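Alcohol dehydrogenase (Thermus sp., PDB 4CPD) probably catalyses NAD-dependent interconversion of alcohols with aldehydes or ketones, as a zinc-containing member of the medium-chain dehydrogenase/reductase family. Local coordinates at residues D152-A157 against G309-E314; G159-G164 against L182-V187; G107-G112 against R127-N132; H59-Q64 against V133-L138. All coordinates share one frame; numbering follows the deposited sequence.

Interaction 1: residues D152-A157 against G309-E314. With ZN (zinc ion), chain E; NAD (nicotinamide-adenine-dinucleotide), chain G.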
# COMPACT_ATOMS: atom_id res chain seq x y z
N ASP A 152 0.80 -22.44 -5.00
CA ASP A 152 -0.33 -21.52 -5.25
C ASP A 152 -0.94 -20.97 -3.97
O ASP A 152 -0.49 -19.94 -3.50
CB ASP A 152 -1.35 -22.19 -6.18
CG ASP A 152 -2.53 -21.36 -6.48
OD1 ASP A 152 -2.67 -20.25 -5.92
OD2 ASP A 152 -3.37 -21.84 -7.26
N ILE A 153 -1.93 -21.64 -3.40
CA ILE A 153 -2.74 -20.97 -2.37
C ILE A 153 -2.04 -20.63 -1.02
O ILE A 153 -2.40 -19.65 -0.38
CB ILE A 153 -4.04 -21.72 -2.10
CG1 ILE A 153 -3.76 -23.13 -1.62
CG2 ILE A 153 -4.91 -21.77 -3.35
CD1 ILE A 153 -4.98 -23.71 -0.92
N LEU A 154 -1.05 -21.41 -0.62
CA LEU A 154 -0.30 -21.11 0.60
C LEU A 154 0.63 -19.92 0.38
O LEU A 154 0.69 -19.01 1.19
CB LEU A 154 0.48 -22.34 1.09
CG LEU A 154 1.31 -22.13 2.35
CD1 LEU A 154 0.47 -21.53 3.47
CD2 LEU A 154 1.92 -23.43 2.81
N SER A 155 1.36 -19.93 -0.71
CA SER A 155 2.28 -18.82 -1.00
C SER A 155 1.51 -17.52 -1.27
O SER A 155 2.01 -16.44 -1.04
CB SER A 155 3.18 -19.18 -2.17
OG SER A 155 4.03 -20.25 -1.83
N THR A 156 0.28 -17.65 -1.76
CA THR A 156 -0.58 -16.51 -1.97
C THR A 156 -0.94 -15.85 -0.64
O THR A 156 -0.78 -14.64 -0.47
CB THR A 156 -1.86 -16.94 -2.75
OG1 THR A 156 -1.50 -17.30 -4.08
CG2 THR A 156 -2.84 -15.84 -2.85
N ALA A 157 -1.44 -16.64 0.28
CA ALA A 157 -1.80 -16.15 1.61
C ALA A 157 -0.55 -15.64 2.38
O ALA A 157 -0.55 -14.59 2.98
CB ALA A 157 -2.47 -17.26 2.38
N GLY A 309 7.27 -29.05 9.23
CA GLY A 309 6.02 -29.32 9.94
C GLY A 309 5.30 -28.15 10.56
O GLY A 309 4.17 -28.31 11.02
N ARG A 310 5.87 -26.96 10.49
CA ARG A 310 5.22 -25.76 11.06
C ARG A 310 3.89 -25.45 10.42
O ARG A 310 3.00 -24.88 11.05
CB ARG A 310 6.12 -24.52 10.97
CG ARG A 310 7.53 -24.75 11.51
CD ARG A 310 7.61 -24.92 13.02
NE ARG A 310 7.64 -23.61 13.64
CZ ARG A 310 6.63 -23.05 14.30
NH1 ARG A 310 5.47 -23.69 14.50
NH2 ARG A 310 6.79 -21.84 14.79
N LEU A 311 3.73 -25.83 9.16
CA LEU A 311 2.46 -25.69 8.45
C LEU A 311 2.00 -27.01 7.85
O LEU A 311 2.79 -27.80 7.27
CB LEU A 311 2.60 -24.64 7.36
CG LEU A 311 2.84 -23.21 7.83
CD1 LEU A 311 3.24 -22.31 6.68
CD2 LEU A 311 1.59 -22.69 8.51
N GLN A 312 0.70 -27.23 7.92
CA GLN A 312 0.10 -28.48 7.49
C GLN A 312 -1.12 -28.22 6.65
O GLN A 312 -2.23 -28.56 7.02
CB GLN A 312 -0.26 -29.30 8.72
CG GLN A 312 0.84 -29.26 9.76
CD GLN A 312 0.65 -30.29 10.83
OE1 GLN A 312 -0.46 -30.49 11.33
NE2 GLN A 312 1.74 -30.96 11.21
N PRO A 313 -0.92 -27.60 5.49
CA PRO A 313 -2.06 -27.21 4.67
C PRO A 313 -2.90 -28.36 4.17
O PRO A 313 -4.09 -28.17 3.99
CB PRO A 313 -1.39 -26.53 3.47
CG PRO A 313 -0.01 -27.13 3.39
CD PRO A 313 0.38 -27.34 4.83
N GLU A 314 -2.31 -29.53 3.94
CA GLU A 314 -3.07 -30.70 3.44
C GLU A 314 -4.27 -31.09 4.32
O GLU A 314 -5.20 -31.73 3.83
CB GLU A 314 -2.17 -31.94 3.21
CG GLU A 314 -1.77 -32.70 4.47
CD GLU A 314 -0.66 -32.02 5.23
OE1 GLU A 314 -0.29 -30.85 4.91
OE2 GLU A 314 -0.14 -32.67 6.16
ZN ZN E . -4.94 -21.08 -8.04
PA NAD G . -13.39 -20.14 -2.77
O1A NAD G . -13.32 -21.66 -2.64
O2A NAD G . -14.44 -19.51 -3.68
O5B NAD G . -13.48 -19.38 -1.34
C5B NAD G . -14.22 -18.17 -1.19
C4B NAD G . -14.78 -18.08 0.23
O4B NAD G . -15.25 -16.75 0.48
C3B NAD G . -15.96 -19.04 0.42
O3B NAD G . -15.91 -19.74 1.67
C2B NAD G . -17.16 -18.13 0.42
O2B NAD G . -18.23 -18.66 1.21
C1B NAD G . -16.57 -16.87 1.01
N9A NAD G . -17.39 -15.71 0.64
C8A NAD G . -17.91 -15.49 -0.59
N7A NAD G . -18.62 -14.34 -0.56
C5A NAD G . -18.55 -13.82 0.68
C6A NAD G . -19.06 -12.63 1.38
N6A NAD G . -19.81 -11.75 0.69
N1A NAD G . -18.78 -12.44 2.70
C2A NAD G . -18.03 -13.32 3.38
N3A NAD G . -17.52 -14.44 2.80
C4A NAD G . -17.74 -14.74 1.49
O3 NAD G . -11.97 -19.58 -3.32
PN NAD G . -10.48 -19.84 -2.75
O1N NAD G . -10.02 -21.11 -3.44
O2N NAD G . -10.40 -19.63 -1.23
O5D NAD G . -9.70 -18.57 -3.36
C5D NAD G . -9.85 -17.31 -2.66
C4D NAD G . -9.85 -16.07 -3.54
O4D NAD G . -8.49 -15.69 -3.80
C3D NAD G . -10.52 -16.26 -4.91
O3D NAD G . -11.13 -15.02 -5.29
C2D NAD G . -9.35 -16.65 -5.82
O2D NAD G . -9.56 -16.44 -7.24
C1D NAD G . -8.25 -15.78 -5.22
N1N NAD G . -6.88 -16.24 -5.51
C2N NAD G . -6.02 -15.26 -5.80
C3N NAD G . -4.69 -15.52 -6.10
C7N NAD G . -3.84 -14.32 -6.39
O7N NAD G . -2.85 -14.40 -7.11
N7N NAD G . -4.19 -13.16 -5.81
C4N NAD G . -4.23 -16.85 -6.09
C5N NAD G . -5.14 -17.87 -5.78
C6N NAD G . -6.48 -17.54 -5.49
O HOH W 1 -4.60 -18.68 -8.54
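L154 lies in the first turn of helix 153-163, which starts beside the zinc and the nicotinamide, and packs from the far side of that turn onto L311 and P313. Its CD2 methyl sits between the two, 4.2 Å from L311 CD1 and equally far from P313 CG. Leucine, branched and uncharged, suits a buried place that V302 and L306 of helix 295-307 and V187 of helix 179-190 also touch. Away from this packing, D152 and T156 face the zinc and the coenzyme. D152 precedes the helix and binds zinc through OD2 at 1.9 Å, together with C38 and H59. Its backbone O takes two bonds from T156, one from N and one from OG1 at 2.9 Å. With chi1 at -68°, OG1 stands beside the backbone N and CG2 anti to it, which brings OG1 within 3.4 Å and CG2 within 3.7 Å of NAD C4N. A valine here would probably leave the D152 carbonyl with only the backbone N of these two donors, and the side chain freer to turn beside the nicotinamide. Such a helix start, zinc ligand first and nicotinamide contact one turn on, is typical of the coenzyme cleft in zinc-dependent alcohol dehydrogenases.

Interaction 2: residues G159-G164 against L182-V187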
# COMPACT_ATOMS: atom_id res chain seq x y z
N GLY A 159 2.23 -14.56 1.12
CA GLY A 159 2.67 -13.34 0.46
C GLY A 159 1.80 -12.17 0.90
O GLY A 159 2.31 -11.10 1.28
N GLY A 160 0.49 -12.39 0.90
CA GLY A 160 -0.44 -11.37 1.32
C GLY A 160 -0.07 -10.83 2.68
O GLY A 160 -0.07 -9.62 2.89
N LEU A 161 0.26 -11.74 3.60
CA LEU A 161 0.56 -11.38 4.98
C LEU A 161 1.92 -10.74 5.12
O LEU A 161 2.08 -9.78 5.91
CB LEU A 161 0.47 -12.58 5.89
CG LEU A 161 -0.93 -13.15 6.02
CD1 LEU A 161 -0.86 -14.50 6.71
CD2 LEU A 161 -1.82 -12.19 6.77
N ILE A 162 2.92 -11.25 4.42
CA ILE A 162 4.24 -10.59 4.49
C ILE A 162 4.21 -9.15 3.93
O ILE A 162 4.79 -8.22 4.53
CB ILE A 162 5.33 -11.37 3.76
CG1 ILE A 162 5.49 -12.75 4.39
CG2 ILE A 162 6.65 -10.62 3.81
CD1 ILE A 162 5.99 -12.76 5.81
N GLN A 163 3.53 -8.97 2.79
CA GLN A 163 3.41 -7.67 2.18
C GLN A 163 2.60 -6.76 3.08
O GLN A 163 2.86 -5.55 3.17
CB GLN A 163 2.81 -7.80 0.77
CG GLN A 163 3.82 -8.33 -0.27
CD GLN A 163 3.16 -8.94 -1.50
OE1 GLN A 163 2.02 -8.60 -1.83
NE2 GLN A 163 3.86 -9.84 -2.19
N GLY A 164 1.64 -7.34 3.79
CA GLY A 164 0.83 -6.60 4.77
C GLY A 164 1.59 -6.27 6.04
O GLY A 164 1.04 -5.68 6.96
N LEU A 182 -7.99 -19.94 4.80
CA LEU A 182 -7.57 -20.93 5.79
C LEU A 182 -6.06 -21.03 5.83
O LEU A 182 -5.51 -21.20 6.91
CB LEU A 182 -8.20 -22.29 5.51
CG LEU A 182 -9.74 -22.27 5.66
CD1 LEU A 182 -10.36 -23.52 5.05
CD2 LEU A 182 -10.16 -22.13 7.12
N MET A 183 -5.39 -20.90 4.69
CA MET A 183 -3.92 -20.83 4.69
C MET A 183 -3.48 -19.59 5.49
O MET A 183 -2.54 -19.64 6.32
CB MET A 183 -3.35 -20.73 3.28
CG MET A 183 -3.70 -21.87 2.34
SD MET A 183 -2.93 -23.46 2.71
CE MET A 183 -4.32 -24.26 3.49
N ALA A 184 -4.15 -18.48 5.25
CA ALA A 184 -3.80 -17.23 5.90
C ALA A 184 -3.92 -17.37 7.40
O ALA A 184 -3.01 -16.95 8.14
CB ALA A 184 -4.69 -16.10 5.41
N ILE A 185 -5.03 -17.94 7.85
CA ILE A 185 -5.22 -18.15 9.28
C ILE A 185 -4.07 -18.93 9.91
O ILE A 185 -3.45 -18.49 10.86
CB ILE A 185 -6.54 -18.85 9.57
CG1 ILE A 185 -7.68 -17.91 9.28
CG2 ILE A 185 -6.62 -19.24 11.02
CD1 ILE A 185 -9.01 -18.62 9.13
N GLU A 186 -3.77 -20.09 9.35
CA GLU A 186 -2.68 -20.92 9.88
C GLU A 186 -1.39 -20.13 9.90
O GLU A 186 -0.70 -20.14 10.90
CB GLU A 186 -2.51 -22.18 9.04
CG GLU A 186 -1.75 -23.31 9.73
CD GLU A 186 -1.65 -24.58 8.88
OE1 GLU A 186 -2.37 -24.73 7.87
OE2 GLU A 186 -0.87 -25.46 9.25
N VAL A 187 -1.05 -19.47 8.80
CA VAL A 187 0.22 -18.74 8.69
C VAL A 187 0.25 -17.65 9.74
O VAL A 187 1.24 -17.49 10.46
CB VAL A 187 0.39 -18.06 7.32
CG1 VAL A 187 1.59 -17.12 7.32
CG2 VAL A 187 0.53 -19.09 6.21
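L161, on helix 153-163, reaches across to A184 and V187 on helix 179-190. From CB the chain runs to CG, set anti to the carbonyl carbon (chi1 -66°), and on in an extended line to CD1 (chi2 168°); CB and CG serve as the stalk that carries this methyl to the other helix. CD1 then meets three groups: CG1 of V187 at 3.6 Å, the backbone O of A184 at 3.6 Å and, a little farther off, CB of A184 at 4.3 Å. The small alanine lets the leucine come close enough to touch the backbone of the partner helix, and the CA atoms of L161 and A184 are 7.4 Å apart. Helix 179-190 follows strand 171-175 of the Rossmann fold through a glycine-rich turn that fits the GxGxxG pattern, with backbone amides probably turned to NAD, so the leucine packs on the helix that carries this turn. V187 places CG1 anti to its backbone N, its CB lying 3.8 Å from L161 CD1, and the leucine and valine lie alongside one another, pointing in opposite senses. Strand 239-242 of the parallel sheet lies against the same pair, L239 touching L161 and L241 touching A184.

Interaction 3: residues G107-G112 against R127-N132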
# COMPACT_ATOMS: atom_id res chain seq x y z
N GLY A 107 2.70 -15.85 -17.61
CA GLY A 107 1.46 -16.58 -17.88
C GLY A 107 1.05 -17.45 -16.72
O GLY A 107 1.80 -17.59 -15.78
N VAL A 108 -0.13 -18.04 -16.81
CA VAL A 108 -0.65 -18.97 -15.81
C VAL A 108 -1.05 -20.24 -16.52
O VAL A 108 -1.80 -20.19 -17.48
CB VAL A 108 -1.93 -18.44 -15.15
CG1 VAL A 108 -2.45 -19.42 -14.12
CG2 VAL A 108 -1.68 -17.09 -14.52
N TYR A 109 -0.58 -21.37 -16.03
CA TYR A 109 -0.93 -22.67 -16.63
C TYR A 109 -2.44 -22.85 -16.73
O TYR A 109 -3.16 -22.51 -15.80
CB TYR A 109 -0.37 -23.86 -15.82
CG TYR A 109 1.12 -23.89 -15.64
CD1 TYR A 109 1.97 -24.24 -16.68
CD2 TYR A 109 1.69 -23.60 -14.40
CE1 TYR A 109 3.35 -24.25 -16.51
CE2 TYR A 109 3.07 -23.63 -14.21
CZ TYR A 109 3.88 -23.95 -15.26
OH TYR A 109 5.22 -23.96 -15.03
N GLY A 110 -2.88 -23.43 -17.83
CA GLY A 110 -4.26 -23.83 -18.00
C GLY A 110 -5.26 -22.72 -17.72
O GLY A 110 -6.36 -22.99 -17.18
N TYR A 111 -4.89 -21.49 -18.08
CA TYR A 111 -5.76 -20.35 -17.82
C TYR A 111 -6.14 -19.57 -19.11
O TYR A 111 -6.60 -18.42 -19.07
CB TYR A 111 -5.15 -19.45 -16.73
CG TYR A 111 -6.19 -18.97 -15.75
CD1 TYR A 111 -6.78 -19.84 -14.87
CD2 TYR A 111 -6.57 -17.64 -15.72
CE1 TYR A 111 -7.73 -19.41 -13.96
CE2 TYR A 111 -7.53 -17.20 -14.83
CZ TYR A 111 -8.12 -18.09 -13.96
OH TYR A 111 -9.08 -17.67 -13.07
N GLY A 112 -6.00 -20.24 -20.25
CA GLY A 112 -6.49 -19.71 -21.50
C GLY A 112 -5.58 -18.68 -22.14
O GLY A 112 -4.56 -18.31 -21.57
N ARG A 127 4.44 -29.33 -19.31
CA ARG A 127 5.62 -28.66 -19.81
C ARG A 127 5.78 -27.41 -18.97
O ARG A 127 4.87 -26.61 -18.87
CB ARG A 127 5.48 -28.28 -21.29
CG ARG A 127 6.77 -27.74 -21.94
CD ARG A 127 6.62 -27.34 -23.41
NE ARG A 127 5.74 -26.19 -23.58
CZ ARG A 127 6.13 -24.90 -23.59
NH1 ARG A 127 7.41 -24.51 -23.47
NH2 ARG A 127 5.18 -23.98 -23.73
N VAL A 128 6.95 -27.25 -18.37
CA VAL A 128 7.27 -26.09 -17.58
C VAL A 128 8.42 -25.33 -18.25
O VAL A 128 9.59 -25.77 -18.21
CB VAL A 128 7.68 -26.50 -16.15
CG1 VAL A 128 8.12 -25.29 -15.33
CG2 VAL A 128 6.55 -27.24 -15.46
N PRO A 129 8.11 -24.17 -18.86
CA PRO A 129 9.18 -23.32 -19.42
C PRO A 129 10.04 -22.64 -18.39
O PRO A 129 9.59 -22.39 -17.30
CB PRO A 129 8.41 -22.23 -20.16
CG PRO A 129 7.07 -22.20 -19.51
CD PRO A 129 6.78 -23.59 -19.08
N PHE A 130 11.28 -22.33 -18.75
CA PHE A 130 12.20 -21.66 -17.83
C PHE A 130 12.20 -22.38 -16.46
O PHE A 130 12.08 -21.75 -15.39
CB PHE A 130 11.79 -20.17 -17.67
CG PHE A 130 11.72 -19.38 -18.96
CD1 PHE A 130 12.86 -19.12 -19.71
CD2 PHE A 130 10.49 -18.85 -19.38
CE1 PHE A 130 12.78 -18.38 -20.88
CE2 PHE A 130 10.41 -18.09 -20.54
CZ PHE A 130 11.55 -17.86 -21.29
N SER A 131 12.34 -23.69 -16.47
CA SER A 131 12.22 -24.48 -15.23
C SER A 131 13.28 -24.10 -14.20
O SER A 131 13.11 -24.33 -12.99
CB SER A 131 12.27 -25.98 -15.53
OG SER A 131 13.50 -26.34 -16.15
N ASN A 132 14.38 -23.53 -14.69
CA ASN A 132 15.37 -22.88 -13.85
C ASN A 132 14.78 -21.83 -12.94
O ASN A 132 15.28 -21.62 -11.84
CB ASN A 132 16.49 -22.24 -14.67
CG ASN A 132 15.98 -21.23 -15.73
OD1 ASN A 132 15.06 -21.52 -16.52
ND2 ASN A 132 16.59 -20.04 -15.75
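Y109 is the second residue of a type II turn from V108 to Y111, closed by a weak bond from Y111 N to V108 O, and it faces V128 at the end of strand 125-128 with 8.9 Å between their CA atoms. G110, the third, has the positive phi (53°) that glycine accepts readily. The tyrosine ring spans the gap: chi1 near -59° puts CG beside the backbone N, and the ring carries its hydroxyl to the branched end of V128. There OH lies 3.2 Å from CG1 and 3.6 Å from CG2, so the valine meets the phenol with both methyls, the two set at a slant. Nearer the backbone, CE1 passes R127 O at 3.7 Å and P129 CD at 4.3 Å, both approaching the ring obliquely. A long flat residue suits this place, since one side chain touches three successive residues. The turn belongs to the GroES-like domain, and the tyrosine joins it to the main sheet, in which V128 pairs with A28 and packs on V30. The P129 side chain is about 8 Å from that of C89 of the Cys4 zinc site, and the Y109 side chain about 4 Å from that of H59, a ligand of the other zinc. I87, on the strand paired with G107, touches both Y109 and P129. R127 touches L29, and its NH1 forms a salt bridge with D27 OD2.

Interaction 4: residues H59-Q64 against V133-L138. With ZN (zinc ion), chain E.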
# COMPACT_ATOMS: atom_id res chain seq x y z
N HIS A 59 -3.59 -25.34 -12.64
CA HIS A 59 -2.28 -24.73 -12.41
C HIS A 59 -1.67 -25.10 -11.05
O HIS A 59 -0.65 -24.52 -10.65
CB HIS A 59 -2.42 -23.22 -12.51
CG HIS A 59 -3.53 -22.70 -11.67
ND1 HIS A 59 -4.78 -22.47 -12.19
CD2 HIS A 59 -3.60 -22.44 -10.35
CE1 HIS A 59 -5.57 -22.05 -11.22
NE2 HIS A 59 -4.88 -22.03 -10.10
N GLU A 60 -2.30 -26.04 -10.35
CA GLU A 60 -1.76 -26.57 -9.12
C GLU A 60 -1.21 -28.00 -9.32
O GLU A 60 -1.96 -28.89 -9.72
CB GLU A 60 -2.84 -26.62 -8.10
CG GLU A 60 -3.31 -25.28 -7.56
CD GLU A 60 -4.51 -25.49 -6.65
OE1 GLU A 60 -5.59 -25.86 -7.15
OE2 GLU A 60 -4.40 -25.34 -5.43
N PHE A 61 0.09 -28.21 -9.05
CA PHE A 61 0.70 -29.51 -9.25
C PHE A 61 1.89 -29.82 -8.36
O PHE A 61 2.60 -28.93 -7.88
CB PHE A 61 1.17 -29.63 -10.68
CG PHE A 61 2.36 -28.77 -11.00
CD1 PHE A 61 2.21 -27.44 -11.26
CD2 PHE A 61 3.62 -29.31 -11.03
CE1 PHE A 61 3.30 -26.65 -11.54
CE2 PHE A 61 4.72 -28.53 -11.32
CZ PHE A 61 4.57 -27.20 -11.56
N VAL A 62 2.10 -31.11 -8.18
CA VAL A 62 3.36 -31.66 -7.67
C VAL A 62 3.63 -32.95 -8.43
O VAL A 62 2.70 -33.70 -8.74
CB VAL A 62 3.29 -31.92 -6.14
CG1 VAL A 62 2.07 -32.75 -5.79
CG2 VAL A 62 4.60 -32.56 -5.64
N GLY A 63 4.88 -33.21 -8.74
CA GLY A 63 5.20 -34.40 -9.51
C GLY A 63 6.67 -34.66 -9.62
O GLY A 63 7.45 -34.12 -8.87
N GLN A 64 7.04 -35.49 -10.58
CA GLN A 64 8.46 -35.84 -10.84
C GLN A 64 8.91 -35.46 -12.25
O GLN A 64 8.13 -35.53 -13.22
CB GLN A 64 8.68 -37.33 -10.70
CG GLN A 64 8.60 -37.81 -9.27
CD GLN A 64 8.69 -39.32 -9.19
OE1 GLN A 64 7.75 -40.02 -9.60
NE2 GLN A 64 9.81 -39.84 -8.69
N VAL A 133 13.73 -21.17 -13.40
CA VAL A 133 13.03 -20.16 -12.60
C VAL A 133 11.78 -20.72 -11.94
O VAL A 133 11.46 -20.38 -10.80
CB VAL A 133 12.62 -19.01 -13.53
CG1 VAL A 133 11.72 -18.01 -12.82
CG2 VAL A 133 13.85 -18.32 -14.10
N ASN A 134 11.05 -21.56 -12.67
CA ASN A 134 9.69 -21.92 -12.30
C ASN A 134 9.48 -23.24 -11.57
O ASN A 134 8.33 -23.66 -11.40
CB ASN A 134 8.85 -21.92 -13.57
CG ASN A 134 8.86 -20.57 -14.24
OD1 ASN A 134 9.31 -20.39 -15.37
ND2 ASN A 134 8.35 -19.60 -13.53
N LEU A 135 10.56 -23.90 -11.12
CA LEU A 135 10.42 -25.15 -10.34
C LEU A 135 11.29 -25.15 -9.09
O LEU A 135 12.32 -24.45 -9.02
CB LEU A 135 10.80 -26.37 -11.16
CG LEU A 135 9.86 -26.88 -12.26
CD1 LEU A 135 10.37 -28.17 -12.88
CD2 LEU A 135 8.45 -27.07 -11.73
N ARG A 136 10.86 -25.94 -8.10
CA ARG A 136 11.70 -26.24 -6.94
C ARG A 136 11.70 -27.73 -6.62
O ARG A 136 10.62 -28.36 -6.60
CB ARG A 136 11.24 -25.48 -5.70
CG ARG A 136 11.38 -23.98 -5.80
CD ARG A 136 12.82 -23.57 -5.92
NE ARG A 136 12.98 -22.12 -5.82
CZ ARG A 136 12.66 -21.24 -6.77
NH1 ARG A 136 12.14 -21.61 -7.92
NH2 ARG A 136 12.86 -19.96 -6.55
N LYS A 137 12.91 -28.27 -6.40
CA LYS A 137 13.09 -29.59 -5.81
C LYS A 137 12.41 -29.58 -4.47
O LYS A 137 12.49 -28.59 -3.77
CB LYS A 137 14.57 -29.89 -5.58
CG LYS A 137 15.30 -30.60 -6.71
CD LYS A 137 16.53 -31.36 -6.20
CE LYS A 137 16.17 -32.68 -5.50
NZ LYS A 137 17.24 -33.73 -5.55
N LEU A 138 11.71 -30.65 -4.12
CA LEU A 138 11.19 -30.84 -2.76
C LEU A 138 12.32 -31.15 -1.80
O LEU A 138 13.22 -31.92 -2.12
CB LEU A 138 10.18 -31.97 -2.70
CG LEU A 138 8.74 -31.54 -2.95
CD1 LEU A 138 8.59 -30.80 -4.26
CD2 LEU A 138 7.79 -32.71 -2.92
ZN ZN E . -4.94 -21.08 -8.04
O HOH W 1 -4.60 -18.68 -8.54
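F61 and V62 turn their side chains to L135 and L138 by different torsions. In F61, chi1 of 71° sets CG between the backbone N and the carbonyl carbon, tipping the ring across to L135; in V62, CG2 stands anti to the backbone N and is the branch that reaches L138. L135 comes at the phenylalanine from the edge: its CD2 methyl lies in the ring plane, 3.9 Å from CZ and 4.0 Å from CE2, and the side chains cross at about a right angle. V62 CG2 meets L138 CD2 at 4.2 Å, again nearly perpendicular. Phenylalanine suits its place by offering a flat edge to a methyl, and valine and leucine by being branched, with no polar group to satisfy; V81 on L135, with W80 and V82 on L138, extends the packing. These neighbours belong to strand 80-82, which pairs antiparallel with both strand 60-68 and strand 136-137 in the GroES-like domain, so the contact bridges over one intervening strand. H59 binds zinc through NE2 at 2.3 Å, with a water 2.5 Å from the metal. On the other segment R136 folds back to the end of helix 131-134: NH1 donates to V133 O at 3.2 Å, almost in the guanidinium plane, and to L135 O at 3.1 Å, more tilted. Both carbonyls are approached from above their planes, and NE forms a salt bridge with D300.

How the interactions relate
Along the chain, interaction 3 is nested inside the loop closed by interaction 4, and interaction 2 inside that of interaction 1, the first pair closing before the second opens. Interactions 3 and 4, with centres 11 Å apart, share helix 131-134 and the mixed sheet of the GroES-like domain. Interactions 1 and 2, 9 Å apart, share helix 153-163, with A157 against A184 and P313 against M183 joining them on the coenzyme-binding side. Interactions 1 and 4 are 15 Å apart yet meet at the zinc, which takes a ligand from each, consistent with the metal lying at the cleft between the two domains, beside the nicotinamide. Interactions 2 and 3, 25 Å apart, lie on opposite sides of the chain's centre.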